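Side-chain contacts in autophagy protein 5 (Saccharomyces cerevisiae, PDB 2DYO), which takes part in autophagic vesicle formation and cytoplasm-to-vacuole transport, and is required for mitophagy and nucleophagy: residues P24-K29 and K73-E78; A173-G178 and F185-E190. All blocks are in the same frame, centred on the assembly; numbering follows the deposited sequence.

Contact 1 (P24-K29 and K73-E78)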
ATOM      1  N   PRO A  24      -1.192   6.024  25.025  1.00 43.09           N
ATOM      2  CA  PRO A  24      -1.975   6.257  26.243  1.00 45.71           C
ATOM      3  C   PRO A  24      -2.770   7.562  26.216  1.00 46.75           C
ATOM      4  O   PRO A  24      -3.751   7.714  26.945  1.00 47.47           O
ATOM      5  CB  PRO A  24      -0.916   6.226  27.347  1.00 45.65           C
ATOM      6  CG  PRO A  24       0.329   6.675  26.643  1.00 46.51           C
ATOM      7  CD  PRO A  24       0.244   5.931  25.334  1.00 44.21           C
ATOM      8  N   SER A  25      -2.354   8.493  25.364  1.00 48.36           N
ATOM      9  CA  SER A  25      -3.037   9.775  25.242  1.00 49.45           C
ATOM     10  C   SER A  25      -4.521   9.588  24.919  1.00 49.76           C
ATOM     11  O   SER A  25      -5.341  10.449  25.234  1.00 49.73           O
ATOM     12  CB  SER A  25      -2.372  10.624  24.154  1.00 50.53           C
ATOM     13  OG  SER A  25      -2.391   9.957  22.903  1.00 53.00           O
ATOM     14  N   PHE A  26      -4.857   8.458  24.299  1.00 50.45           N
ATOM     15  CA  PHE A  26      -6.240   8.139  23.925  1.00 50.74           C
ATOM     16  C   PHE A  26      -7.003   7.434  25.042  1.00 51.80           C
ATOM     17  O   PHE A  26      -8.234   7.454  25.073  1.00 51.76           O
ATOM     18  CB  PHE A  26      -6.281   7.195  22.711  1.00 49.84           C
ATOM     19  CG  PHE A  26      -5.858   7.822  21.413  1.00 47.81           C
ATOM     20  CD1 PHE A  26      -4.522   8.103  21.158  1.00 47.68           C
ATOM     21  CD2 PHE A  26      -6.802   8.100  20.429  1.00 47.50           C
ATOM     22  CE1 PHE A  26      -4.131   8.650  19.937  1.00 47.31           C
ATOM     23  CE2 PHE A  26      -6.423   8.645  19.209  1.00 46.27           C
ATOM     24  CZ  PHE A  26      -5.087   8.920  18.962  1.00 46.86           C
ATOM     25  N   LEU A  27      -6.265   6.811  25.953  1.00 53.67           N
ATOM     26  CA  LEU A  27      -6.876   6.029  27.019  1.00 54.55           C
ATOM     27  C   LEU A  27      -6.939   6.615  28.424  1.00 55.09           C
ATOM     28  O   LEU A  27      -6.193   7.527  28.788  1.00 55.19           O
ATOM     29  CB  LEU A  27      -6.191   4.661  27.059  1.00 54.40           C
ATOM     30  CG  LEU A  27      -6.093   4.007  25.673  1.00 53.98           C
ATOM     31  CD1 LEU A  27      -5.165   2.805  25.716  1.00 54.79           C
ATOM     32  CD2 LEU A  27      -7.482   3.603  25.196  1.00 53.84           C
ATOM     33  N   MET A  28      -7.858   6.062  29.209  1.00 56.44           N
ATOM     34  CA  MET A  28      -8.064   6.472  30.589  1.00 57.33           C
ATOM     35  C   MET A  28      -7.001   5.824  31.464  1.00 56.82           C
ATOM     36  O   MET A  28      -6.814   4.607  31.440  1.00 56.15           O
ATOM     37  CB  MET A  28      -9.463   6.060  31.057  1.00 58.59           C
ATOM     38  CG  MET A  28     -10.504   7.175  30.953  1.00 61.24           C
ATOM     39  SD  MET A  28     -12.243   6.642  31.066  1.00 66.52           S
ATOM     40  CE  MET A  28     -12.080   4.837  31.293  1.00 63.76           C
ATOM     41  N   LYS A  29      -6.302   6.650  32.233  1.00 57.08           N
ATOM     42  CA  LYS A  29      -5.246   6.166  33.115  1.00 57.09           C
ATOM     43  C   LYS A  29      -5.737   4.987  33.950  1.00 56.54           C
ATOM     44  O   LYS A  29      -6.684   5.110  34.725  1.00 57.18           O
ATOM     45  CB  LYS A  29      -4.767   7.295  34.022  1.00 56.89           C
ATOM     46  N   LYS A  73      -8.182  17.737  18.534  1.00 60.41           N
ATOM     47  CA  LYS A  73      -6.889  17.118  18.250  1.00 57.89           C
ATOM     48  C   LYS A  73      -6.957  16.377  16.914  1.00 54.96           C
ATOM     49  O   LYS A  73      -8.040  16.077  16.415  1.00 54.41           O
ATOM     50  CB  LYS A  73      -6.534  16.106  19.345  1.00 59.44           C
ATOM     51  CG  LYS A  73      -6.439  16.668  20.756  1.00 61.07           C
ATOM     52  CD  LYS A  73      -5.017  17.072  21.111  1.00 61.39           C
ATOM     53  CE  LYS A  73      -4.917  17.450  22.582  1.00 62.75           C
ATOM     54  NZ  LYS A  73      -3.518  17.761  22.994  1.00 63.32           N
ATOM     55  N   TYR A  74      -5.796  16.088  16.340  1.00 51.63           N
ATOM     56  CA  TYR A  74      -5.736  15.349  15.085  1.00 47.73           C
ATOM     57  C   TYR A  74      -5.162  13.964  15.371  1.00 45.30           C
ATOM     58  O   TYR A  74      -4.410  13.783  16.329  1.00 45.71           O
ATOM     59  CB  TYR A  74      -4.858  16.074  14.063  1.00 46.87           C
ATOM     60  CG  TYR A  74      -5.495  17.310  13.464  1.00 47.06           C
ATOM     61  CD1 TYR A  74      -5.290  18.571  14.023  1.00 47.63           C
ATOM     62  CD2 TYR A  74      -6.307  17.215  12.335  1.00 46.91           C
ATOM     63  CE1 TYR A  74      -5.877  19.710  13.465  1.00 48.55           C
ATOM     64  CE2 TYR A  74      -6.899  18.339  11.772  1.00 47.93           C
ATOM     65  CZ  TYR A  74      -6.680  19.584  12.339  1.00 49.21           C
ATOM     66  OH  TYR A  74      -7.262  20.695  11.773  1.00 49.67           O
ATOM     67  N   PHE A  75      -5.518  12.989  14.540  1.00 41.95           N
ATOM     68  CA  PHE A  75      -5.038  11.620  14.714  1.00 37.97           C
ATOM     69  C   PHE A  75      -4.271  11.151  13.482  1.00 36.76           C
ATOM     70  O   PHE A  75      -4.685  11.410  12.352  1.00 34.12           O
ATOM     71  CB  PHE A  75      -6.218  10.676  14.947  1.00 37.70           C
ATOM     72  CG  PHE A  75      -7.107  11.077  16.091  1.00 39.36           C
ATOM     73  CD1 PHE A  75      -8.479  10.854  16.025  1.00 38.07           C
ATOM     74  CD2 PHE A  75      -6.579  11.663  17.237  1.00 39.83           C
ATOM     75  CE1 PHE A  75      -9.314  11.209  17.079  1.00 39.72           C
ATOM     76  CE2 PHE A  75      -7.406  12.022  18.300  1.00 40.74           C
ATOM     77  CZ  PHE A  75      -8.776  11.794  18.219  1.00 39.51           C
ATOM     78  N   TRP A  76      -3.158  10.460  13.708  1.00 34.89           N
ATOM     79  CA  TRP A  76      -2.347   9.936  12.612  1.00 33.85           C
ATOM     80  C   TRP A  76      -1.493   8.765  13.090  1.00 33.83           C
ATOM     81  O   TRP A  76      -1.335   8.549  14.298  1.00 32.85           O
ATOM     82  CB  TRP A  76      -1.469  11.045  12.011  1.00 34.27           C
ATOM     83  CG  TRP A  76      -0.379  11.575  12.899  1.00 36.95           C
ATOM     84  CD1 TRP A  76       0.880  11.069  13.047  1.00 36.55           C
ATOM     85  CD2 TRP A  76      -0.447  12.730  13.747  1.00 37.46           C
ATOM     86  NE1 TRP A  76       1.602  11.839  13.928  1.00 37.33           N
ATOM     87  CE2 TRP A  76       0.811  12.864  14.374  1.00 37.68           C
ATOM     88  CE3 TRP A  76      -1.451  13.665  14.038  1.00 37.45           C
ATOM     89  CZ2 TRP A  76       1.095  13.897  15.276  1.00 37.78           C
ATOM     90  CZ3 TRP A  76      -1.169  14.693  14.936  1.00 37.27           C
ATOM     91  CH2 TRP A  76       0.095  14.797  15.544  1.00 36.78           C
ATOM     92  N   PHE A  77      -0.961   7.999  12.143  1.00 30.57           N
ATOM     93  CA  PHE A  77      -0.134   6.850  12.481  1.00 29.22           C
ATOM     94  C   PHE A  77       1.342   7.179  12.506  1.00 30.62           C
ATOM     95  O   PHE A  77       1.810   8.081  11.810  1.00 31.29           O
ATOM     96  CB  PHE A  77      -0.346   5.709  11.488  1.00 28.82           C
ATOM     97  CG  PHE A  77      -1.738   5.159  11.472  1.00 29.59           C
ATOM     98  CD1 PHE A  77      -2.584   5.410  10.396  1.00 29.83           C
ATOM     99  CD2 PHE A  77      -2.196   4.359  12.514  1.00 30.93           C
ATOM    100  CE1 PHE A  77      -3.863   4.869  10.354  1.00 30.02           C
ATOM    101  CE2 PHE A  77      -3.479   3.810  12.480  1.00 30.89           C
ATOM    102  CZ  PHE A  77      -4.310   4.067  11.395  1.00 30.44           C
ATOM    103  N   GLU A  78       2.074   6.425  13.314  1.00 31.71           N
ATOM    104  CA  GLU A  78       3.507   6.601  13.423  1.00 34.40           C
ATOM    105  C   GLU A  78       4.216   5.261  13.497  1.00 34.17           C
ATOM    106  O   GLU A  78       3.630   4.247  13.881  1.00 34.64           O
ATOM    107  CB  GLU A  78       3.849   7.454  14.649  1.00 35.41           C
ATOM    108  CG  GLU A  78       3.937   8.936  14.334  1.00 36.94           C
ATOM    109  CD  GLU A  78       4.281   9.781  15.544  1.00 39.69           C
ATOM    110  OE1 GLU A  78       4.996   9.284  16.441  1.00 39.42           O
ATOM    111  OE2 GLU A  78       3.847  10.951  15.588  1.00 39.70           O
TER

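Contact 2 (A173-G178 and F185-E190)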
ATOM      1  N   ALA A 173     -18.896   1.598  -9.075  1.00 29.13           N
ATOM      2  CA  ALA A 173     -17.778   2.244  -8.397  1.00 30.21           C
ATOM      3  C   ALA A 173     -17.746   1.863  -6.920  1.00 29.18           C
ATOM      4  O   ALA A 173     -16.678   1.661  -6.347  1.00 27.72           O
ATOM      5  CB  ALA A 173     -17.886   3.753  -8.543  1.00 27.92           C
ATOM      6  N   ARG A 174     -18.920   1.772  -6.304  1.00 28.57           N
ATOM      7  CA  ARG A 174     -19.007   1.411  -4.896  1.00 29.20           C
ATOM      8  C   ARG A 174     -18.566  -0.025  -4.728  1.00 28.43           C
ATOM      9  O   ARG A 174     -17.898  -0.375  -3.757  1.00 27.69           O
ATOM     10  CB  ARG A 174     -20.446   1.565  -4.404  1.00 33.57           C
ATOM     11  CG  ARG A 174     -21.098   2.809  -4.922  1.00 39.16           C
ATOM     12  CD  ARG A 174     -21.301   3.836  -3.846  1.00 45.59           C
ATOM     13  NE  ARG A 174     -22.568   3.634  -3.155  1.00 49.58           N
ATOM     14  CZ  ARG A 174     -23.299   4.624  -2.657  1.00 53.28           C
ATOM     15  NH1 ARG A 174     -22.880   5.876  -2.778  1.00 54.42           N
ATOM     16  NH2 ARG A 174     -24.452   4.369  -2.056  1.00 55.51           N
ATOM     17  N   LYS A 175     -18.953  -0.856  -5.691  1.00 26.31           N
ATOM     18  CA  LYS A 175     -18.617  -2.275  -5.690  1.00 27.87           C
ATOM     19  C   LYS A 175     -17.100  -2.441  -5.833  1.00 25.87           C
ATOM     20  O   LYS A 175     -16.505  -3.363  -5.277  1.00 26.58           O
ATOM     21  CB  LYS A 175     -19.335  -2.962  -6.858  1.00 29.52           C
ATOM     22  CG  LYS A 175     -19.171  -4.472  -6.950  1.00 34.95           C
ATOM     23  CD  LYS A 175     -19.831  -4.978  -8.232  1.00 37.82           C
ATOM     24  CE  LYS A 175     -19.783  -6.489  -8.352  1.00 41.20           C
ATOM     25  NZ  LYS A 175     -20.407  -6.954  -9.626  1.00 43.32           N
ATOM     26  N   PHE A 176     -16.491  -1.539  -6.593  1.00 24.91           N
ATOM     27  CA  PHE A 176     -15.049  -1.563  -6.817  1.00 23.92           C
ATOM     28  C   PHE A 176     -14.358  -1.366  -5.461  1.00 23.71           C
ATOM     29  O   PHE A 176     -13.552  -2.197  -5.045  1.00 24.40           O
ATOM     30  CB  PHE A 176     -14.674  -0.452  -7.810  1.00 22.80           C
ATOM     31  CG  PHE A 176     -13.260  -0.541  -8.337  1.00 23.92           C
ATOM     32  CD1 PHE A 176     -12.572  -1.751  -8.354  1.00 24.27           C
ATOM     33  CD2 PHE A 176     -12.623   0.594  -8.832  1.00 23.27           C
ATOM     34  CE1 PHE A 176     -11.267  -1.827  -8.854  1.00 25.81           C
ATOM     35  CE2 PHE A 176     -11.322   0.533  -9.333  1.00 24.15           C
ATOM     36  CZ  PHE A 176     -10.643  -0.680  -9.344  1.00 23.38           C
ATOM     37  N   TRP A 177     -14.694  -0.284  -4.763  1.00 23.83           N
ATOM     38  CA  TRP A 177     -14.107  -0.019  -3.449  1.00 23.70           C
ATOM     39  C   TRP A 177     -14.456  -1.145  -2.486  1.00 25.24           C
ATOM     40  O   TRP A 177     -13.627  -1.576  -1.685  1.00 23.87           O
ATOM     41  CB  TRP A 177     -14.631   1.297  -2.869  1.00 25.06           C
ATOM     42  CG  TRP A 177     -14.231   1.500  -1.425  1.00 25.02           C
ATOM     43  CD1 TRP A 177     -15.054   1.517  -0.334  1.00 23.50           C
ATOM     44  CD2 TRP A 177     -12.901   1.679  -0.926  1.00 23.33           C
ATOM     45  NE1 TRP A 177     -14.318   1.697   0.814  1.00 22.63           N
ATOM     46  CE2 TRP A 177     -12.993   1.801   0.479  1.00 24.10           C
ATOM     47  CE3 TRP A 177     -11.640   1.752  -1.531  1.00 23.53           C
ATOM     48  CZ2 TRP A 177     -11.868   1.990   1.289  1.00 23.87           C
ATOM     49  CZ3 TRP A 177     -10.520   1.940  -0.722  1.00 21.96           C
ATOM     50  CH2 TRP A 177     -10.644   2.058   0.668  1.00 21.42           C
ATOM     51  N   GLY A 178     -15.696  -1.613  -2.571  1.00 24.39           N
ATOM     52  CA  GLY A 178     -16.153  -2.671  -1.696  1.00 23.55           C
ATOM     53  C   GLY A 178     -15.292  -3.915  -1.725  1.00 25.04           C
ATOM     54  O   GLY A 178     -15.064  -4.537  -0.687  1.00 24.03           O
ATOM     55  N   PHE A 185     -11.595 -10.711  -4.923  1.00 28.63           N
ATOM     56  CA  PHE A 185     -10.671 -10.639  -6.049  1.00 27.45           C
ATOM     57  C   PHE A 185     -11.387 -10.501  -7.388  1.00 28.15           C
ATOM     58  O   PHE A 185     -11.021  -9.657  -8.215  1.00 24.60           O
ATOM     59  CB  PHE A 185      -9.793 -11.893  -6.062  1.00 28.80           C
ATOM     60  CG  PHE A 185      -8.759 -11.901  -7.149  1.00 30.18           C
ATOM     61  CD1 PHE A 185      -7.707 -10.988  -7.135  1.00 31.23           C
ATOM     62  CD2 PHE A 185      -8.823 -12.834  -8.179  1.00 31.41           C
ATOM     63  CE1 PHE A 185      -6.729 -11.008  -8.131  1.00 32.34           C
ATOM     64  CE2 PHE A 185      -7.850 -12.861  -9.181  1.00 33.02           C
ATOM     65  CZ  PHE A 185      -6.802 -11.947  -9.155  1.00 32.24           C
ATOM     66  N   GLN A 186     -12.410 -11.326  -7.603  1.00 27.52           N
ATOM     67  CA  GLN A 186     -13.154 -11.296  -8.857  1.00 28.15           C
ATOM     68  C   GLN A 186     -13.730  -9.923  -9.176  1.00 27.50           C
ATOM     69  O   GLN A 186     -13.610  -9.439 -10.300  1.00 27.64           O
ATOM     70  CB  GLN A 186     -14.283 -12.336  -8.839  1.00 30.69           C
ATOM     71  CG  GLN A 186     -13.815 -13.783  -8.773  1.00 33.52           C
ATOM     72  CD  GLN A 186     -13.023 -14.100  -7.514  1.00 37.94           C
ATOM     73  OE1 GLN A 186     -13.431 -13.757  -6.401  1.00 38.85           O
ATOM     74  NE2 GLN A 186     -11.887 -14.770  -7.683  1.00 38.25           N
ATOM     75  N   ASP A 187     -14.367  -9.292  -8.197  1.00 27.73           N
ATOM     76  CA  ASP A 187     -14.939  -7.976  -8.437  1.00 27.61           C
ATOM     77  C   ASP A 187     -13.842  -6.953  -8.727  1.00 26.26           C
ATOM     78  O   ASP A 187     -13.974  -6.136  -9.635  1.00 27.64           O
ATOM     79  CB  ASP A 187     -15.759  -7.513  -7.234  1.00 29.15           C
ATOM     80  CG  ASP A 187     -17.060  -8.284  -7.078  1.00 32.02           C
ATOM     81  OD1 ASP A 187     -17.804  -7.984  -6.124  1.00 33.27           O
ATOM     82  OD2 ASP A 187     -17.338  -9.182  -7.903  1.00 31.64           O
ATOM     83  N   PHE A 188     -12.757  -7.003  -7.961  1.00 25.69           N
ATOM     84  CA  PHE A 188     -11.670  -6.050  -8.170  1.00 24.76           C
ATOM     85  C   PHE A 188     -11.097  -6.160  -9.578  1.00 24.53           C
ATOM     86  O   PHE A 188     -10.940  -5.156 -10.273  1.00 25.19           O
ATOM     87  CB  PHE A 188     -10.557  -6.255  -7.137  1.00 24.63           C
ATOM     88  CG  PHE A 188      -9.455  -5.241  -7.246  1.00 26.53           C
ATOM     89  CD1 PHE A 188      -8.428  -5.408  -8.168  1.00 25.63           C
ATOM     90  CD2 PHE A 188      -9.492  -4.078  -6.485  1.00 26.77           C
ATOM     91  CE1 PHE A 188      -7.455  -4.429  -8.337  1.00 27.60           C
ATOM     92  CE2 PHE A 188      -8.521  -3.090  -6.648  1.00 27.52           C
ATOM     93  CZ  PHE A 188      -7.503  -3.266  -7.574  1.00 26.47           C
ATOM     94  N   ILE A 189     -10.783  -7.379  -9.997  1.00 26.59           N
ATOM     95  CA  ILE A 189     -10.237  -7.609 -11.331  1.00 28.84           C
ATOM     96  C   ILE A 189     -11.221  -7.148 -12.405  1.00 30.44           C
ATOM     97  O   ILE A 189     -10.833  -6.550 -13.409  1.00 31.05           O
ATOM     98  CB  ILE A 189      -9.934  -9.106 -11.551  1.00 28.94           C
ATOM     99  CG1 ILE A 189      -8.707  -9.516 -10.731  1.00 30.44           C
ATOM    100  CG2 ILE A 189      -9.743  -9.390 -13.036  1.00 27.29           C
ATOM    101  CD1 ILE A 189      -7.422  -8.810 -11.142  1.00 27.63           C
ATOM    102  N   GLU A 190     -12.498  -7.427 -12.181  1.00 30.98           N
ATOM    103  CA  GLU A 190     -13.536  -7.056 -13.128  1.00 31.19           C
ATOM    104  C   GLU A 190     -13.581  -5.562 -13.394  1.00 30.62           C
ATOM    105  O   GLU A 190     -13.523  -5.125 -14.545  1.00 29.83           O
ATOM    106  CB  GLU A 190     -14.903  -7.518 -12.617  1.00 34.94           C
ATOM    107  CG  GLU A 190     -16.026  -7.325 -13.621  1.00 41.57           C
ATOM    108  CD  GLU A 190     -17.368  -7.790 -13.089  1.00 46.61           C
ATOM    109  OE1 GLU A 190     -18.053  -6.999 -12.404  1.00 48.43           O
ATOM    110  OE2 GLU A 190     -17.729  -8.958 -13.347  1.00 48.97           O
TER
HETATM  111  O   HOH W   1     -17.181  -6.048  -4.419  1.00 33.34           O

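Contact 1 (P24-K29 and K73-E78)
F75, near the start of strand 74-78, meets F26 of the short 3-10 turn 24-26, and these two phenylalanines carry the contact. With CG anti to its own carbonyl carbon (chi1 -55°), F75 sends its ring out to the turn. F26 CE2 lies over one face of F75, toward its rim, while F26 CZ reaches just past that rim, 3.6 Å from F75 CD2. The planes stand at 46° with ring centroids 5.0 Å apart, an oblique pair. M125 of strand 118-126 touches both rings, while W56 of helix 52-59 packs on F26. Cutting F75 back to an alanine removes the ring that CE2 of F26 lies over, and would probably open a gap beside M125. One residue on, W76 points away from the turn; its NE1 donates to E78 OE2 at 2.9 Å, coming in on the anti side of the carboxylate and 15° out of its plane. F77 packs on M52 of helix 52-59. Joining a strand to the connection between strands 15-22 and 37-43, this is partly buried apolar packing within the ubiquitin-like beta-grasp fold of UblA.

Contact 2 (A173-G178 and F185-E190)
Two consecutive helices of the alpha-helical bundle region, 170-182 and 185-195, pack here through an aromatic pair on one side and a charged, water-bridged edge on the other. The axes of 173-178 and 185-190 approach to 8.6 Å with directions 129° apart, so the chain turns back at a wide, oblique angle. F176 and F188 form the buried side. F176 CE1 lies over one face of the F188 ring, toward its rim and 3.7 Å from F188 CD2, with the planes inclined at 41°. The same CE1 also rests 3.6 Å from the backbone F188 O, which also accepts a hydrogen bond from S192 OG. Around this pair, W151 meets F176 edge-to-face, and W12 of helix 4-12 meets the F188 ring.

At the other edge K175 reaches across with its chain fully extended, CG lying anti to N (chi1 -176°). It crosses the D187 side chain at about a right angle, so that its methylene carbon CE, not its ammonium nitrogen, sits against D187 OD1 at 3.3 Å. NZ goes on past D187 to E190 OE1, a long salt bridge of 3.6 Å; D187 OD2 stays 4.2 Å from NZ, near enough for the opposite charges probably to attract. A water donates to both K175 O and D187 OD1, the latter at 2.7 Å, tying the carboxylate to the backbone of the facing helix. Apolar rings within and a lysine-carboxylate fringe outside make this a splayed helical hairpin, packed within the bundle of ATG5.

How the contacts relate
Contact 1 closes in the chain before contact 2 opens, and the two belong to different parts of ATG5: 24-29 with 73-78 to UblA, 173-178 with 185-190 to the helical bundle region. Their centres lie 33 Å apart and their nearest atoms about 12 Å, without touching. Both have an oblique phenylalanine pair, but contact 1 brings a loop against a strand through these rings alone, whereas contact 2 joins neighbouring helices and adds charges and a water. K152, the site of ATG12 conjugation, lies on helix 142-159, which also supplies W147 and W151 to contact 2; ATG12 is absent here.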